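Local coordinates for uncharacterized protein YLR132C (Kluyveromyces marxianus, PDB 6PFQ), which probably trims the 3' end of U6 snRNA as the exoribonuclease Usb1, a member of the 2H phosphodiesterase superfamily, at residues V94-S99 / L198-H203; P122-L127 / N151-S156. All blocks are in the same frame, centred on the assembly; numbering follows the deposited sequence.

Contact 1 (V94-S99 / L198-H203); sequences VPVALS and LQFRCH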
loop_
_atom_site.group_PDB
_atom_site.type_symbol
_atom_site.label_atom_id
_atom_site.label_comp_id
_atom_site.label_asym_id
_atom_site.label_seq_id
_atom_site.Cartn_x
_atom_site.Cartn_y
_atom_site.Cartn_z
ATOM N N VAL A 94 7.452 -11.095 -9.649
ATOM C CA VAL A 94 6.063 -11.289 -9.248
ATOM C C VAL A 94 5.231 -10.261 -10.000
ATOM O O VAL A 94 5.662 -9.106 -10.172
ATOM C CB VAL A 94 5.873 -11.167 -7.730
ATOM C CG1 VAL A 94 6.545 -12.341 -7.007
ATOM C CG2 VAL A 94 6.393 -9.842 -7.235
ATOM N N PRO A 95 4.057 -10.643 -10.470
ATOM C CA PRO A 95 3.171 -9.695 -11.149
ATOM C C PRO A 95 2.359 -8.928 -10.118
ATOM O O PRO A 95 2.029 -9.438 -9.041
ATOM C CB PRO A 95 2.273 -10.608 -11.993
ATOM C CG PRO A 95 2.183 -11.878 -11.152
ATOM C CD PRO A 95 3.504 -12.013 -10.416
ATOM N N VAL A 96 2.074 -7.667 -10.435
ATOM C CA VAL A 96 1.165 -6.876 -9.621
ATOM C C VAL A 96 0.044 -6.374 -10.517
ATOM O O VAL A 96 0.275 -5.614 -11.469
ATOM C CB VAL A 96 1.874 -5.711 -8.915
ATOM C CG1 VAL A 96 0.869 -4.916 -8.119
ATOM C CG2 VAL A 96 2.937 -6.238 -7.971
ATOM N N ALA A 97 -1.178 -6.749 -10.173
ATOM C CA ALA A 97 -2.362 -6.272 -10.880
ATOM C C ALA A 97 -3.461 -6.205 -9.838
ATOM O O ALA A 97 -3.314 -6.739 -8.734
ATOM C CB ALA A 97 -2.759 -7.197 -12.056
ATOM N N LEU A 98 -4.526 -5.477 -10.160
ATOM C CA LEU A 98 -5.546 -5.114 -9.177
ATOM C C LEU A 98 -6.905 -5.686 -9.560
ATOM O O LEU A 98 -7.190 -5.935 -10.736
ATOM C CB LEU A 98 -5.641 -3.598 -9.056
ATOM C CG LEU A 98 -4.211 -3.048 -8.783
ATOM C CD1 LEU A 98 -4.164 -1.591 -9.131
ATOM C CD2 LEU A 98 -3.786 -3.359 -7.319
ATOM N N SER A 99 -7.754 -5.886 -8.561
ATOM C CA SER A 99 -9.069 -6.426 -8.844
ATOM C C SER A 99 -10.061 -5.760 -7.904
ATOM O O SER A 99 -9.693 -5.344 -6.795
ATOM C CB SER A 99 -9.010 -7.950 -8.638
ATOM O OG SER A 99 -10.270 -8.481 -8.624
ATOM N N LEU A 198 -2.958 -0.308 -14.683
ATOM C CA LEU A 198 -2.071 -0.214 -13.519
ATOM C C LEU A 198 -1.620 -1.629 -13.157
ATOM O O LEU A 198 -2.061 -2.259 -12.182
ATOM C CB LEU A 198 -2.776 0.512 -12.359
ATOM C CG LEU A 198 -2.613 2.063 -12.360
ATOM C CD1 LEU A 198 -1.145 2.463 -12.113
ATOM C CD2 LEU A 198 -3.142 2.722 -13.650
ATOM N N GLN A 199 -0.775 -2.168 -14.035
ATOM C CA GLN A 199 -0.189 -3.483 -13.848
ATOM C C GLN A 199 1.328 -3.368 -13.965
ATOM O O GLN A 199 1.842 -2.508 -14.691
ATOM C CB GLN A 199 -0.725 -4.504 -14.861
ATOM C CG GLN A 199 -2.248 -4.471 -14.944
ATOM C CD GLN A 199 -2.825 -5.649 -15.691
ATOM O OE1 GLN A 199 -2.123 -6.620 -15.974
ATOM N NE2 GLN A 199 -4.124 -5.576 -16.006
ATOM N N PHE A 200 2.024 -4.225 -13.217
ATOM C CA PHE A 200 3.464 -4.139 -13.036
ATOM C C PHE A 200 4.049 -5.546 -12.910
ATOM O O PHE A 200 3.368 -6.498 -12.520
ATOM C CB PHE A 200 3.827 -3.316 -11.781
ATOM C CG PHE A 200 3.164 -1.972 -11.721
ATOM C CD1 PHE A 200 1.906 -1.832 -11.161
ATOM C CD2 PHE A 200 3.806 -0.846 -12.209
ATOM C CE1 PHE A 200 1.280 -0.596 -11.108
ATOM C CE2 PHE A 200 3.178 0.397 -12.164
ATOM C CZ PHE A 200 1.917 0.516 -11.614
ATOM N N ARG A 201 5.341 -5.668 -13.204
ATOM C CA ARG A 201 6.084 -6.879 -12.864
ATOM C C ARG A 201 7.296 -6.462 -12.054
ATOM O O ARG A 201 8.086 -5.631 -12.514
ATOM C CB ARG A 201 6.526 -7.651 -14.106
ATOM C CG ARG A 201 7.211 -8.988 -13.779
ATOM C CD ARG A 201 7.279 -9.936 -14.995
ATOM N NE ARG A 201 5.979 -10.500 -15.341
ATOM C CZ ARG A 201 5.383 -11.502 -14.687
ATOM N NH1 ARG A 201 5.954 -12.076 -13.624
ATOM N NH2 ARG A 201 4.200 -11.925 -15.093
ATOM N N CYS A 202 7.424 -6.992 -10.837
ATOM C CA CYS A 202 8.509 -6.585 -9.942
ATOM C C CYS A 202 9.575 -7.668 -9.956
ATOM O O CYS A 202 9.248 -8.837 -9.789
ATOM C CB CYS A 202 7.997 -6.371 -8.512
ATOM S SG CYS A 202 6.746 -5.075 -8.488
ATOM N N HIS A 203 10.847 -7.283 -10.156
ATOM C CA HIS A 203 11.941 -8.256 -10.142
ATOM C C HIS A 203 12.755 -8.219 -8.842
ATOM O O HIS A 203 13.775 -8.909 -8.731
ATOM C CB HIS A 203 12.852 -8.044 -11.357
ATOM C CG HIS A 203 12.171 -8.320 -12.669
ATOM N ND1 HIS A 203 11.410 -7.376 -13.327
ATOM C CD2 HIS A 203 12.126 -9.436 -13.434
ATOM C CE1 HIS A 203 10.930 -7.896 -14.443
ATOM N NE2 HIS A 203 11.344 -9.149 -14.529
HETATM O O HOH W 1 -4.376 -3.770 -12.347
#
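Four backbone hydrogen bonds join Val94-Ser99 to Leu198-His203 as an antiparallel ladder. Val94 and Cys202 form one hydrogen-bonded pair, Val96 and Phe200 the next, and Pro95, which has no N-H to give, falls at the non-hydrogen-bonded position opposite Arg201. The straightest bond runs from Val96 N to Phe200 O, 2.7 Å with 173° at the hydrogen, although the donor sits 31° above the carbonyl plane; Cys202 N instead approaches Val94 O almost along the C=O axis at 2.8 Å. Past Ala97 the strands part, and a water takes over: it accepts from Leu98 N and donates to Leu198 O, both at 2.8 Å. CA-H...O contacts fill in between the N-H bonds, the shortest from Gln199 CA to Val96 O at 3.2 Å.

Among the apolar contacts, Val96 CG2 lies beside its own backbone N and so meets Cys202 SG diagonally, at 4.0 Å. Leu98 and Leu198 run side by side, CD1 of the former against CB of the latter.

On the other face, Arg201 leaves with CG anti to its backbone N (chi1 -175°) and bends at chi3, which lays the guanidinium flat against Pro95 CB, 3.9 Å from NH2. Ser93 OG hydrogen-bonds NH1.

Leu14 and Leu16 of strand 9-16 cover the face carrying Val94, Val96, Phe200 and Cys202, while Leu198 packs on helix 20-39. Strand 200-202 thus adds to one edge of strand 94-99, whose other neighbour is strand 112-119.

Contact 2 (P122-L127 / N151-S156); sequences PARGRL and NNLHVS. Unlike the reference sequence in segment 122-127: Pro122 (reference Gln).
Leu153 and Arg124 give most of the surface buried here, sliding past one another in opposite directions as helix 121-137 meets the start of strand 154-161. Leu153 points at the helix and sets CD1 against the aliphatic root of Arg124, 3.9 Å from CG. The same methyl meets Leu127 CD1 at 4.1 Å, the two leucines crossing obliquely, so it lies against side chains one helical turn apart.

Arg124 starts with CG beside its backbone N (chi1 -59°) and runs extended to NE, carrying the guanidinium along the backbone of the 151-153 turn. One face of the group receives Leu153 O, 3.7 Å above the plane and over its centre, with CZ to Leu153 O at 3.8 Å; this carbonyl would probably favour the positive charge. NH1 comes 3.1 Å from Asn151 O. Hydrogen bonds from outside the two segments fix the group: NE gives to Leu119 O and NH1 to Leu150 O. An alanine here would remove the guanidinium along with both bonds, and would probably loosen the hold of helix 121-137 on the turn leading to His154.

That turn is pinned again on its far side, where His154 ND1 donates to Asn152 O at 2.8 Å, nearly along the C=O axis and in the ring plane, fixing the imidazole's rotation. Asn152, His154 and Ser156 all bind UMP, and His154-Val155-Ser156 is one of the two His-X-Ser forms of the His-X-Thr/Ser motif that mark the 2H phosphodiesterase superfamily, its counterpart being His60-Val61-Ser62.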
loop_
_atom_site.group_PDB
_atom_site.type_symbol
_atom_site.label_atom_id
_atom_site.label_comp_id
_atom_site.label_asym_id
_atom_site.label_seq_id
_atom_site.Cartn_x
_atom_site.Cartn_y
_atom_site.Cartn_z
ATOM N N PRO A 122 -4.365 -13.725 -8.761
ATOM C CA PRO A 122 -3.030 -14.256 -9.106
ATOM C C PRO A 122 -1.890 -13.474 -8.472
ATOM O O PRO A 122 -0.889 -14.076 -8.078
ATOM C CB PRO A 122 -2.988 -14.153 -10.638
ATOM C CG PRO A 122 -4.419 -14.032 -11.077
ATOM C CD PRO A 122 -5.115 -13.296 -9.965
ATOM N N ALA A 123 -2.012 -12.151 -8.343
ATOM C CA ALA A 123 -0.954 -11.394 -7.678
ATOM C C ALA A 123 -0.821 -11.805 -6.218
ATOM O O ALA A 123 0.293 -11.998 -5.718
ATOM C CB ALA A 123 -1.219 -9.880 -7.799
ATOM N N ARG A 124 -1.941 -11.967 -5.512
ATOM C CA ARG A 124 -1.832 -12.406 -4.122
ATOM C C ARG A 124 -1.230 -13.794 -4.035
ATOM O O ARG A 124 -0.407 -14.066 -3.148
ATOM C CB ARG A 124 -3.199 -12.380 -3.445
ATOM C CG ARG A 124 -3.785 -10.935 -3.479
ATOM C CD ARG A 124 -4.930 -10.752 -2.465
ATOM N NE ARG A 124 -5.806 -9.630 -2.818
ATOM C CZ ARG A 124 -6.689 -9.076 -1.985
ATOM N NH1 ARG A 124 -6.744 -9.455 -0.698
ATOM N NH2 ARG A 124 -7.484 -8.110 -2.418
ATOM N N GLY A 125 -1.633 -14.684 -4.945
ATOM C CA GLY A 125 -1.139 -16.053 -4.902
ATOM C C GLY A 125 0.364 -16.128 -5.082
ATOM O O GLY A 125 1.038 -16.896 -4.396
ATOM N N ARG A 126 0.910 -15.311 -5.991
ATOM C CA ARG A 126 2.358 -15.302 -6.190
ATOM C C ARG A 126 3.100 -14.662 -5.026
ATOM O O ARG A 126 4.268 -14.988 -4.796
ATOM C CB ARG A 126 2.711 -14.576 -7.482
ATOM C CG ARG A 126 2.244 -15.314 -8.733
ATOM C CD ARG A 126 2.839 -16.723 -8.800
ATOM N NE ARG A 126 2.765 -17.233 -10.171
ATOM C CZ ARG A 126 2.604 -18.508 -10.509
ATOM N NH1 ARG A 126 2.469 -19.441 -9.582
ATOM N NH2 ARG A 126 2.569 -18.847 -11.789
ATOM N N LEU A 127 2.451 -13.789 -4.258
ATOM C CA LEU A 127 3.105 -13.223 -3.094
ATOM C C LEU A 127 2.963 -14.098 -1.850
ATOM O O LEU A 127 3.663 -13.864 -0.853
ATOM C CB LEU A 127 2.539 -11.804 -2.823
ATOM C CG LEU A 127 3.087 -10.738 -3.766
ATOM C CD1 LEU A 127 2.312 -9.447 -3.615
ATOM C CD2 LEU A 127 4.589 -10.514 -3.419
ATOM N N ASN A 151 -5.197 -11.252 2.950
ATOM C CA ASN A 151 -6.535 -10.700 2.895
ATOM C C ASN A 151 -6.551 -9.213 2.604
ATOM O O ASN A 151 -7.595 -8.711 2.189
ATOM C CB ASN A 151 -7.239 -10.948 4.230
ATOM C CG ASN A 151 -6.613 -10.153 5.367
ATOM O OD1 ASN A 151 -5.392 -10.090 5.492
ATOM N ND2 ASN A 151 -7.453 -9.543 6.205
ATOM N N ASN A 152 -5.441 -8.480 2.811
ATOM C CA ASN A 152 -5.536 -7.035 2.616
ATOM C C ASN A 152 -4.439 -6.469 1.725
ATOM O O ASN A 152 -4.265 -5.255 1.706
ATOM C CB ASN A 152 -5.570 -6.263 3.951
ATOM C CG ASN A 152 -4.344 -6.560 4.853
ATOM O OD1 ASN A 152 -3.217 -6.792 4.366
ATOM N ND2 ASN A 152 -4.570 -6.541 6.175
ATOM N N LEU A 153 -3.751 -7.292 0.929
ATOM C CA LEU A 153 -2.778 -6.731 -0.010
ATOM C C LEU A 153 -3.453 -5.726 -0.918
ATOM O O LEU A 153 -4.511 -6.019 -1.466
ATOM C CB LEU A 153 -2.144 -7.819 -0.877
ATOM C CG LEU A 153 -1.218 -8.774 -0.095
ATOM C CD1 LEU A 153 -0.835 -9.947 -1.049
ATOM C CD2 LEU A 153 0.022 -7.995 0.403
ATOM N N HIS A 154 -2.826 -4.560 -1.106
ATOM C CA HIS A 154 -3.453 -3.508 -1.907
ATOM C C HIS A 154 -2.392 -2.552 -2.442
ATOM O O HIS A 154 -1.246 -2.559 -2.002
ATOM C CB HIS A 154 -4.469 -2.723 -1.069
ATOM C CG HIS A 154 -3.842 -1.980 0.077
ATOM N ND1 HIS A 154 -3.522 -2.588 1.280
ATOM C CD2 HIS A 154 -3.484 -0.675 0.203
ATOM C CE1 HIS A 154 -3.012 -1.681 2.108
ATOM N NE2 HIS A 154 -2.960 -0.523 1.471
ATOM N N VAL A 155 -2.797 -1.713 -3.408
ATOM C CA VAL A 155 -2.032 -0.521 -3.784
ATOM C C VAL A 155 -2.858 0.697 -3.421
ATOM O O VAL A 155 -4.009 0.797 -3.849
ATOM C CB VAL A 155 -1.729 -0.488 -5.290
ATOM C CG1 VAL A 155 -1.062 0.893 -5.675
ATOM C CG2 VAL A 155 -0.896 -1.727 -5.686
ATOM N N SER A 156 -2.260 1.646 -2.673
ATOM C CA SER A 156 -2.920 2.912 -2.405
ATOM C C SER A 156 -2.583 3.931 -3.489
ATOM O O SER A 156 -1.426 4.043 -3.936
ATOM C CB SER A 156 -2.519 3.469 -1.039
ATOM O OG SER A 156 -3.105 2.663 -0.024
#

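How the contacts relate
The centres of the two contacts are 9 Å apart, and along the chain contact 2 is nested inside the loop that contact 1 closes. They touch at two places. Helix 121-137 rests on strand 94-99, with Ala123 CB 3.5 Å from Pro95 O and Arg126 CG 3.9 Å from Pro95 CD. Deeper in, Leu98 CD2 packs on Val155 CG2 at 3.7 Å. Val155 separates the two UMP-binding residues His154 and Ser156, so contact 1 lies behind the site, the side chain of Leu98 about 6 Å from that of His154. In the pocket itself, a glycerol hydroxyl hydrogen-bonds both His154 NE2 and Ser156 OG.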